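Local coordinates for protein diphthine synthase (Aeropyrum pernix, PDB 1WDE) that probably methylates a modified histidine of elongation factor 2 three times with S-adenosyl-L-methionine, making the diphthine intermediate of diphthamide biosynthesis, at residues A[121-126]-A[170-175]; A[186-191]-A[245-250]; A[213-218]-A[233-238]; A[226-231]-A[259-264]. All coordinates share one frame; numbering follows the deposited sequence.

Contact 1 of 4, residues A[121-126]-A[170-175]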
# COMPACT_ATOMS: atom_id res chain seq x y z
N SER A 121 -9.14 -3.17 -0.53
CA SER A 121 -7.69 -3.27 -0.64
C SER A 121 -7.08 -3.62 0.72
O SER A 121 -7.66 -3.33 1.78
CB SER A 121 -7.07 -1.99 -1.19
OG SER A 121 -6.91 -1.04 -0.19
N GLY A 122 -5.94 -4.30 0.68
CA GLY A 122 -5.27 -4.68 1.91
C GLY A 122 -4.82 -3.45 2.67
O GLY A 122 -4.72 -3.47 3.89
N VAL A 123 -4.56 -2.36 1.94
CA VAL A 123 -4.14 -1.13 2.59
C VAL A 123 -5.25 -0.62 3.49
O VAL A 123 -5.00 -0.26 4.64
CB VAL A 123 -3.82 -0.00 1.57
CG1 VAL A 123 -3.47 1.29 2.31
CG2 VAL A 123 -2.66 -0.42 0.65
N GLN A 124 -6.47 -0.57 2.97
CA GLN A 124 -7.62 -0.07 3.72
C GLN A 124 -7.91 -0.96 4.92
O GLN A 124 -8.15 -0.47 6.03
CB GLN A 124 -8.87 0.01 2.82
CG GLN A 124 -10.21 0.04 3.59
CD GLN A 124 -11.39 -0.55 2.81
OE1 GLN A 124 -12.45 -0.84 3.38
NE2 GLN A 124 -11.21 -0.75 1.50
N ALA A 125 -7.87 -2.27 4.69
CA ALA A 125 -8.12 -3.23 5.76
C ALA A 125 -7.03 -3.11 6.85
O ALA A 125 -7.33 -3.21 8.02
CB ALA A 125 -8.15 -4.65 5.21
N ALA A 126 -5.78 -2.89 6.44
CA ALA A 126 -4.68 -2.76 7.40
C ALA A 126 -4.90 -1.50 8.25
O ALA A 126 -4.86 -1.58 9.47
CB ALA A 126 -3.37 -2.68 6.68
N THR A 170 1.18 5.92 6.11
CA THR A 170 0.99 4.53 5.78
C THR A 170 2.24 4.25 4.96
O THR A 170 2.55 4.98 4.03
CB THR A 170 -0.26 4.29 4.92
OG1 THR A 170 -1.44 4.64 5.67
CG2 THR A 170 -0.33 2.79 4.54
N ALA A 171 3.01 3.23 5.34
CA ALA A 171 4.22 2.93 4.59
C ALA A 171 4.12 1.52 4.04
O ALA A 171 4.04 0.53 4.78
CB ALA A 171 5.45 3.09 5.48
N LEU A 172 4.10 1.44 2.71
CA LEU A 172 4.00 0.15 2.05
C LEU A 172 5.41 -0.40 1.83
O LEU A 172 6.40 0.34 1.78
CB LEU A 172 3.30 0.32 0.70
CG LEU A 172 1.92 1.01 0.68
CD1 LEU A 172 1.36 0.96 -0.75
CD2 LEU A 172 0.95 0.35 1.66
N LEU A 173 5.49 -1.72 1.70
CA LEU A 173 6.77 -2.39 1.49
C LEU A 173 6.87 -2.86 0.03
O LEU A 173 5.93 -3.43 -0.53
CB LEU A 173 6.89 -3.60 2.43
CG LEU A 173 6.91 -3.32 3.93
CD1 LEU A 173 6.64 -4.58 4.71
CD2 LEU A 173 8.25 -2.73 4.31
N ASP A 174 8.01 -2.59 -0.58
CA ASP A 174 8.32 -2.97 -1.95
C ASP A 174 8.15 -4.49 -2.16
O ASP A 174 8.06 -5.26 -1.19
CB ASP A 174 9.76 -2.55 -2.24
CG ASP A 174 10.04 -2.30 -3.70
OD1 ASP A 174 11.19 -1.94 -4.01
OD2 ASP A 174 9.11 -2.46 -4.54
N VAL A 175 8.09 -4.91 -3.42
CA VAL A 175 7.94 -6.33 -3.79
C VAL A 175 8.89 -6.57 -4.96
O VAL A 175 8.92 -5.78 -5.90
CB VAL A 175 6.49 -6.65 -4.23
CG1 VAL A 175 5.56 -6.67 -3.04
CG2 VAL A 175 6.00 -5.59 -5.21
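Val123 meets Thr170 and Leu172 through methyl groups alone, and no flat group enters the interface. The flat carboxylate of Asp174 lies farther along the chain; Val175 N reaches its OD2 from above the carboxylate plane, and Arg148 forms a salt bridge with the same oxygen. Between helix and strand the two methyls of Val123 divide the work, a forked residue touching two strand residues at once. CG1, anti to the backbone N (chi1 177°), reaches the methyl of Thr170, CG1 to CG2 4.1 Å; CG2 turns to Leu172 and lies 3.8 Å from CD2, the two side chains crossing at about a right angle. Leucine suits its place because its length brings CD2 to the helix, and threonine because it offers a methyl to Val123 and a hydroxyl to Arg127 NE. At the start of the helix Ser121 is the N-cap, its OG accepting from Gln124 N at 3.2 Å. The packing lies beside residues that probably bind S-adenosyl-L-methionine: Ser121, Gly122, Leu173 and the nearby Val96. Helix 122-130 here covers strand 168-173, which runs between strands 137-143 and 246-249 in the mixed sheet.

Contact 2 of 4, residues A[186-191]-A[245-250]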
# COMPACT_ATOMS: atom_id res chain seq x y z
N GLN A 186 14.23 -5.07 6.67
CA GLN A 186 15.04 -4.50 5.61
C GLN A 186 14.42 -3.18 5.12
O GLN A 186 15.13 -2.20 4.89
CB GLN A 186 15.21 -5.49 4.46
CG GLN A 186 15.99 -4.91 3.30
CD GLN A 186 16.61 -5.97 2.41
OE1 GLN A 186 16.06 -7.06 2.23
NE2 GLN A 186 17.76 -5.65 1.83
N GLY A 187 13.09 -3.16 4.96
CA GLY A 187 12.46 -1.93 4.49
C GLY A 187 12.73 -0.75 5.40
O GLY A 187 13.07 0.35 4.95
N VAL A 188 12.58 -0.97 6.71
CA VAL A 188 12.81 0.06 7.71
C VAL A 188 14.28 0.43 7.83
O VAL A 188 14.61 1.59 8.00
CB VAL A 188 12.26 -0.40 9.09
CG1 VAL A 188 12.52 0.66 10.14
CG2 VAL A 188 10.76 -0.66 8.99
N SER A 189 15.17 -0.56 7.73
CA SER A 189 16.60 -0.25 7.82
C SER A 189 17.08 0.76 6.81
O SER A 189 17.81 1.70 7.15
CB SER A 189 17.45 -1.52 7.68
OG SER A 189 17.45 -2.25 8.89
N LEU A 190 16.70 0.57 5.55
CA LEU A 190 17.10 1.48 4.51
C LEU A 190 16.37 2.82 4.69
O LEU A 190 16.88 3.86 4.30
CB LEU A 190 16.80 0.89 3.12
CG LEU A 190 17.03 1.83 1.92
CD1 LEU A 190 18.47 2.35 1.91
CD2 LEU A 190 16.70 1.08 0.64
N LEU A 191 15.18 2.78 5.27
CA LEU A 191 14.42 4.02 5.53
C LEU A 191 15.23 4.84 6.55
O LEU A 191 15.44 6.04 6.39
CB LEU A 191 13.05 3.70 6.13
CG LEU A 191 11.86 4.67 6.06
CD1 LEU A 191 11.03 4.57 7.35
CD2 LEU A 191 12.31 6.08 5.84
N TYR A 245 2.79 -7.35 4.82
CA TYR A 245 2.54 -6.25 5.75
C TYR A 245 2.54 -4.87 5.14
O TYR A 245 3.02 -4.65 4.03
CB TYR A 245 3.64 -6.19 6.83
CG TYR A 245 3.87 -7.43 7.64
CD1 TYR A 245 4.91 -8.32 7.33
CD2 TYR A 245 3.07 -7.70 8.75
CE1 TYR A 245 5.15 -9.44 8.12
CE2 TYR A 245 3.31 -8.82 9.54
CZ TYR A 245 4.35 -9.68 9.23
OH TYR A 245 4.59 -10.73 10.08
N SER A 246 2.02 -3.94 5.93
CA SER A 246 2.07 -2.52 5.63
C SER A 246 2.46 -2.00 7.01
O SER A 246 2.24 -2.67 8.03
CB SER A 246 0.72 -1.97 5.13
OG SER A 246 -0.31 -2.20 6.07
N ILE A 247 3.09 -0.83 7.04
CA ILE A 247 3.51 -0.25 8.29
C ILE A 247 2.81 1.09 8.52
O ILE A 247 2.65 1.88 7.59
CB ILE A 247 5.05 -0.05 8.28
CG1 ILE A 247 5.75 -1.42 8.27
CG2 ILE A 247 5.49 0.75 9.48
CD1 ILE A 247 7.22 -1.33 7.97
N VAL A 248 2.32 1.33 9.72
CA VAL A 248 1.74 2.62 10.00
C VAL A 248 2.68 3.31 10.99
O VAL A 248 3.04 2.73 12.03
CB VAL A 248 0.30 2.49 10.57
CG1 VAL A 248 -0.18 3.86 11.09
CG2 VAL A 248 -0.63 2.00 9.47
N ILE A 249 3.13 4.50 10.62
CA ILE A 249 4.01 5.35 11.46
C ILE A 249 3.07 6.51 11.87
O ILE A 249 2.90 7.48 11.14
CB ILE A 249 5.22 5.89 10.66
CG1 ILE A 249 6.05 4.71 10.12
CG2 ILE A 249 6.11 6.78 11.57
CD1 ILE A 249 7.05 5.12 9.02
N PRO A 250 2.49 6.42 13.06
CA PRO A 250 1.56 7.45 13.51
C PRO A 250 2.12 8.80 13.90
O PRO A 250 3.32 8.95 14.18
CB PRO A 250 0.87 6.77 14.68
CG PRO A 250 2.00 6.08 15.35
CD PRO A 250 2.90 5.57 14.20
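Val188 and Ile247 make the closer of two apolar contacts between helix 184-202 and strand 246-249: Val188 CG2 lies 3.7 Å from Ile247 CD1. The chain of Ile247 is extended beyond CB (chi2 168°), which carries its terminal methyl out from the sheet to the helix. It meets Val188 CG2, beside the backbone N and opposite the carbonyl carbon, which beta-branching places there without a long side chain. One turn on, Leu191 CD1 and Ile249 CD1 face each other more loosely at 4.4 Å. Ile247 and Ile249, two residues apart in the strand, point to the same side and so meet Val188 and Leu191, three residues apart in the helix. Backbone hydrogen bonds stay within each element or its neighbours. In the helix, Leu191 N bonds Gly187 O at 3.2 Å, whereas the strand pairs through Ile247 with Ala171 and through Val248 with Val214. Tyr245 OH bonds away from the interface, to Glu241 O. Val188 also packs on Leu235, and Ile247 on Leu173, a probable S-adenosyl-L-methionine contact. Methyls of valine, leucine and isoleucine alone meet here, all of them buried, so dispersion and the exclusion of water hold helix and sheet, without directional bonds.

Contact 3 of 4, residues A[213-218]-A[233-238]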
# COMPACT_ATOMS: atom_id res chain seq x y z
N SER A 213 5.65 2.51 15.88
CA SER A 213 5.03 2.18 14.61
C SER A 213 4.20 0.93 14.79
O SER A 213 4.35 0.22 15.78
CB SER A 213 6.09 1.98 13.52
OG SER A 213 6.92 0.86 13.81
N VAL A 214 3.31 0.67 13.83
CA VAL A 214 2.45 -0.49 13.91
C VAL A 214 2.71 -1.30 12.64
O VAL A 214 2.74 -0.74 11.55
CB VAL A 214 0.96 -0.07 13.99
CG1 VAL A 214 0.10 -1.25 14.45
CG2 VAL A 214 0.79 1.12 14.95
N LEU A 215 2.90 -2.60 12.81
CA LEU A 215 3.15 -3.51 11.70
C LEU A 215 1.84 -4.28 11.55
O LEU A 215 1.38 -4.91 12.50
CB LEU A 215 4.31 -4.46 12.05
CG LEU A 215 4.68 -5.45 10.93
CD1 LEU A 215 5.35 -4.70 9.78
CD2 LEU A 215 5.64 -6.51 11.48
N VAL A 216 1.22 -4.22 10.38
CA VAL A 216 -0.07 -4.88 10.19
C VAL A 216 -0.15 -5.79 8.96
O VAL A 216 0.43 -5.50 7.92
CB VAL A 216 -1.21 -3.83 10.03
CG1 VAL A 216 -2.59 -4.51 10.18
CG2 VAL A 216 -1.04 -2.71 11.04
N GLU A 217 -0.87 -6.89 9.10
CA GLU A 217 -1.09 -7.79 7.99
C GLU A 217 -2.60 -7.96 7.92
O GLU A 217 -3.21 -8.51 8.83
CB GLU A 217 -0.45 -9.17 8.20
CG GLU A 217 -0.75 -10.12 7.02
CD GLU A 217 0.00 -11.43 7.07
OE1 GLU A 217 0.05 -12.03 8.17
OE2 GLU A 217 0.54 -11.84 6.01
N ALA A 218 -3.22 -7.45 6.86
CA ALA A 218 -4.66 -7.60 6.74
C ALA A 218 -4.91 -9.08 6.42
O ALA A 218 -4.11 -9.70 5.71
CB ALA A 218 -5.21 -6.71 5.63
N GLU A 233 13.40 1.74 15.25
CA GLU A 233 14.76 1.24 15.45
C GLU A 233 14.66 -0.26 15.78
O GLU A 233 15.35 -1.09 15.21
CB GLU A 233 15.42 1.99 16.60
CG GLU A 233 16.86 1.63 16.90
CD GLU A 233 17.77 1.88 15.72
OE1 GLU A 233 18.29 0.89 15.17
OE2 GLU A 233 17.95 3.06 15.34
N ARG A 234 13.77 -0.59 16.71
CA ARG A 234 13.56 -1.98 17.11
C ARG A 234 13.08 -2.84 15.95
O ARG A 234 13.52 -3.97 15.78
CB ARG A 234 12.53 -2.07 18.24
CG ARG A 234 13.07 -1.71 19.62
CD ARG A 234 12.15 -2.24 20.70
NE ARG A 234 12.01 -3.69 20.60
CZ ARG A 234 11.19 -4.42 21.35
NH1 ARG A 234 10.41 -3.84 22.26
NH2 ARG A 234 11.13 -5.74 21.18
N LEU A 235 12.16 -2.32 15.14
CA LEU A 235 11.63 -3.07 14.01
C LEU A 235 12.67 -3.29 12.94
O LEU A 235 12.68 -4.33 12.30
CB LEU A 235 10.43 -2.33 13.40
CG LEU A 235 9.72 -2.94 12.19
CD1 LEU A 235 9.31 -4.38 12.49
CD2 LEU A 235 8.49 -2.09 11.88
N SER A 236 13.54 -2.30 12.75
CA SER A 236 14.56 -2.35 11.70
C SER A 236 15.50 -3.56 11.81
O SER A 236 16.06 -3.99 10.81
CB SER A 236 15.41 -1.08 11.72
OG SER A 236 16.16 -1.00 12.93
N THR A 237 15.67 -4.09 13.01
CA THR A 237 16.56 -5.25 13.19
C THR A 237 15.80 -6.52 13.56
O THR A 237 16.41 -7.53 13.90
CB THR A 237 17.62 -4.98 14.29
OG1 THR A 237 16.97 -4.68 15.53
CG2 THR A 237 18.52 -3.82 13.91
N ALA A 238 14.48 -6.48 13.51
CA ALA A 238 13.69 -7.65 13.86
C ALA A 238 13.41 -8.53 12.64
O ALA A 238 13.07 -8.04 11.57
CB ALA A 238 12.39 -7.21 14.49
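A short helix, 232-236, folds back over the beta hairpin that precedes it, and this contact is where it rests on the first hairpin strand, 213-217. Leu235 does the work from the helix side. Its side chain trails away from the backbone N (chi1 180°), which carries the forked end out from the helix, and each branch takes a different partner. CD2 reaches Ser213, 3.9 Å from OG, while CD1 faces the CD2 methyl of Leu215 at a looser 4.4 Å. Ser213 and Leu215 are two residues apart in an extended strand and therefore present their side chains to the same face, toward the helix; Val214 between them points away and packs on Val226 of the neighbouring strand. Ala238 N bonds Leu235 O at 3.1 Å. Apolar neighbours close round the contact: Trp229 of strand 225-229 touches both Ser213 and Leu215, and Val188 of helix 184-202 lies against Leu235. Leucine suits position 235, since its branched end gives two methyls, one for each partner, and the small serine lets a leucine methyl come close to the strand. The chemistry is apolar apart from one atom. Ser213 OG is buried here with no hydrogen-bond partner in the model, a polar group that probably costs the interface some stability.

Contact 4 of 4, residues A[226-231]-A[259-264]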
# COMPACT_ATOMS: atom_id res chain seq x y z
N VAL A 226 -2.08 -7.23 14.19
CA VAL A 226 -1.63 -5.85 14.45
C VAL A 226 -0.59 -5.90 15.57
O VAL A 226 -0.92 -6.23 16.71
CB VAL A 226 -2.82 -4.98 14.87
CG1 VAL A 226 -2.33 -3.57 15.30
CG2 VAL A 226 -3.82 -4.89 13.72
N LEU A 227 0.64 -5.56 15.22
CA LEU A 227 1.76 -5.59 16.15
C LEU A 227 2.34 -4.21 16.42
O LEU A 227 2.80 -3.52 15.51
CB LEU A 227 2.86 -6.50 15.61
CG LEU A 227 2.56 -7.98 15.35
CD1 LEU A 227 1.78 -8.54 16.54
CD2 LEU A 227 1.77 -8.15 14.07
N TYR A 228 2.33 -3.83 17.69
CA TYR A 228 2.87 -2.55 18.09
C TYR A 228 4.37 -2.65 18.29
O TYR A 228 4.86 -3.56 18.96
CB TYR A 228 2.23 -2.10 19.40
CG TYR A 228 2.76 -0.78 19.90
CD1 TYR A 228 2.30 0.41 19.37
CD2 TYR A 228 3.74 -0.73 20.90
CE1 TYR A 228 2.77 1.63 19.83
CE2 TYR A 228 4.23 0.50 21.36
CZ TYR A 228 3.74 1.68 20.82
OH TYR A 228 4.17 2.90 21.27
N TRP A 229 5.11 -1.73 17.67
CA TRP A 229 6.56 -1.68 17.81
C TRP A 229 6.92 -0.35 18.47
O TRP A 229 6.71 0.72 17.90
CB TRP A 229 7.25 -1.83 16.45
CG TRP A 229 7.20 -3.25 15.97
CD1 TRP A 229 6.15 -3.87 15.34
CD2 TRP A 229 8.17 -4.27 16.23
NE1 TRP A 229 6.41 -5.22 15.19
CE2 TRP A 229 7.64 -5.49 15.73
CE3 TRP A 229 9.43 -4.28 16.84
CZ2 TRP A 229 8.34 -6.70 15.82
CZ3 TRP A 229 10.12 -5.50 16.93
CH2 TRP A 229 9.57 -6.69 16.42
N SER A 230 7.49 -0.43 19.68
CA SER A 230 7.84 0.76 20.45
C SER A 230 8.71 1.76 19.72
O SER A 230 8.70 2.94 20.05
CB SER A 230 8.48 0.36 21.80
OG SER A 230 9.71 -0.32 21.61
N SER A 231 9.47 1.31 18.71
CA SER A 231 10.33 2.21 17.93
C SER A 231 10.64 1.56 16.58
O SER A 231 10.69 0.33 16.48
CB SER A 231 11.65 2.48 18.67
OG SER A 231 12.49 1.32 18.65
N TRP A 259 -5.81 4.33 23.36
CA TRP A 259 -6.68 3.31 23.92
C TRP A 259 -7.11 2.34 22.82
O TRP A 259 -7.05 1.13 23.01
CB TRP A 259 -7.89 3.99 24.57
CG TRP A 259 -9.01 3.10 25.02
CD1 TRP A 259 -8.98 2.15 26.01
CD2 TRP A 259 -10.35 3.09 24.50
NE1 TRP A 259 -10.22 1.55 26.14
CE2 TRP A 259 -11.07 2.11 25.22
CE3 TRP A 259 -11.00 3.82 23.50
CZ2 TRP A 259 -12.42 1.84 24.96
CZ3 TRP A 259 -12.34 3.55 23.24
CH2 TRP A 259 -13.04 2.57 23.97
N LEU A 260 -7.52 2.88 21.66
CA LEU A 260 -7.94 2.06 20.52
C LEU A 260 -6.80 1.19 19.99
O LEU A 260 -6.99 -0.00 19.77
CB LEU A 260 -8.45 2.95 19.37
CG LEU A 260 -9.71 3.78 19.65
CD1 LEU A 260 -9.99 4.74 18.47
CD2 LEU A 260 -10.88 2.85 19.88
N LEU A 261 -5.63 1.79 19.77
CA LEU A 261 -4.45 1.07 19.27
C LEU A 261 -3.95 0.01 20.25
O LEU A 261 -3.50 -1.07 19.85
CB LEU A 261 -3.30 2.05 18.95
CG LEU A 261 -2.03 1.38 18.42
CD1 LEU A 261 -2.35 0.68 17.11
CD2 LEU A 261 -0.91 2.40 18.20
N ALA A 262 -4.01 0.31 21.54
CA ALA A 262 -3.59 -0.64 22.56
C ALA A 262 -4.50 -1.88 22.47
O ALA A 262 -4.04 -3.00 22.54
CB ALA A 262 -3.67 -0.01 23.97
N ALA A 263 -5.81 -1.66 22.34
CA ALA A 263 -6.74 -2.79 22.23
C ALA A 263 -6.50 -3.61 20.95
O ALA A 263 -6.49 -4.86 20.98
CB ALA A 263 -8.17 -2.29 22.27
N ALA A 264 -6.28 -2.91 19.84
CA ALA A 264 -6.05 -3.54 18.54
C ALA A 264 -4.77 -4.39 18.50
O ALA A 264 -4.74 -5.44 17.87
CB ALA A 264 -5.99 -2.46 17.43
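Helix 255-264 runs steeply across strand 225-229. The alpha carbons of Val226 and Ala264 are 6.4 Å apart, whereas two residues along the strand and two back along the helix those of Tyr228 and Ala262 lie 8.1 Å apart, so the elements diverge toward Tyr228. The helix is regular here, with Ala264 N bonded to Leu260 O at 3.0 Å. At the close end the residues are compact. The nearest atom to Val226 is a carbonyl oxygen, that of Ala264, 3.6 Å from Val226 CB; Val226 CG1 faces the methyl of Ala264 at 4.4 Å. The short side chain of alanine is consistent with so near an approach of helix to strand. At the wider end larger groups bridge the gap. Leu261 sends CD2 across to the ring of Tyr228, 4.0 Å from CD1 and almost as near to CE1, meeting the ring obliquely, while the two side chains as wholes are nearly perpendicular. Tyrosine suits this position because its ring packs on leucine while its OH bonds Glu272 O in the loop after helix 255-264. Leu227, pointing the other way, leaves this face of the strand to Val226 and Tyr228. The strand is the outermost of the mixed sheet in this chain, paired with 213-217 on its inner side, and the helix lies over it, a layered alpha/beta packing such as builds the C-terminal domain of tetrapyrrole methylase-like enzymes.

All four contacts set a helix against the mixed five-stranded sheet. Contact 1 closes first along the chain; contact 3 then lies wholly between the two segments of contact 2, while contact 4 alternates with both. Strands 168-173, 246-249, 213-217 and 225-229 are consecutive in the sheet and serve contacts 1, 2, 3 and 4 in that order, joined by backbone hydrogen bonds. The centres of contacts 2 and 3 are about 6 Å apart, those of contacts 1 and 4 about 17 Å. Helices 184-202 and 232-236 cover one face, helices 122-130 and 255-264 the other, making an alpha/beta/alpha sandwich that reaches the probable S-adenosyl-L-methionine site at contact 1.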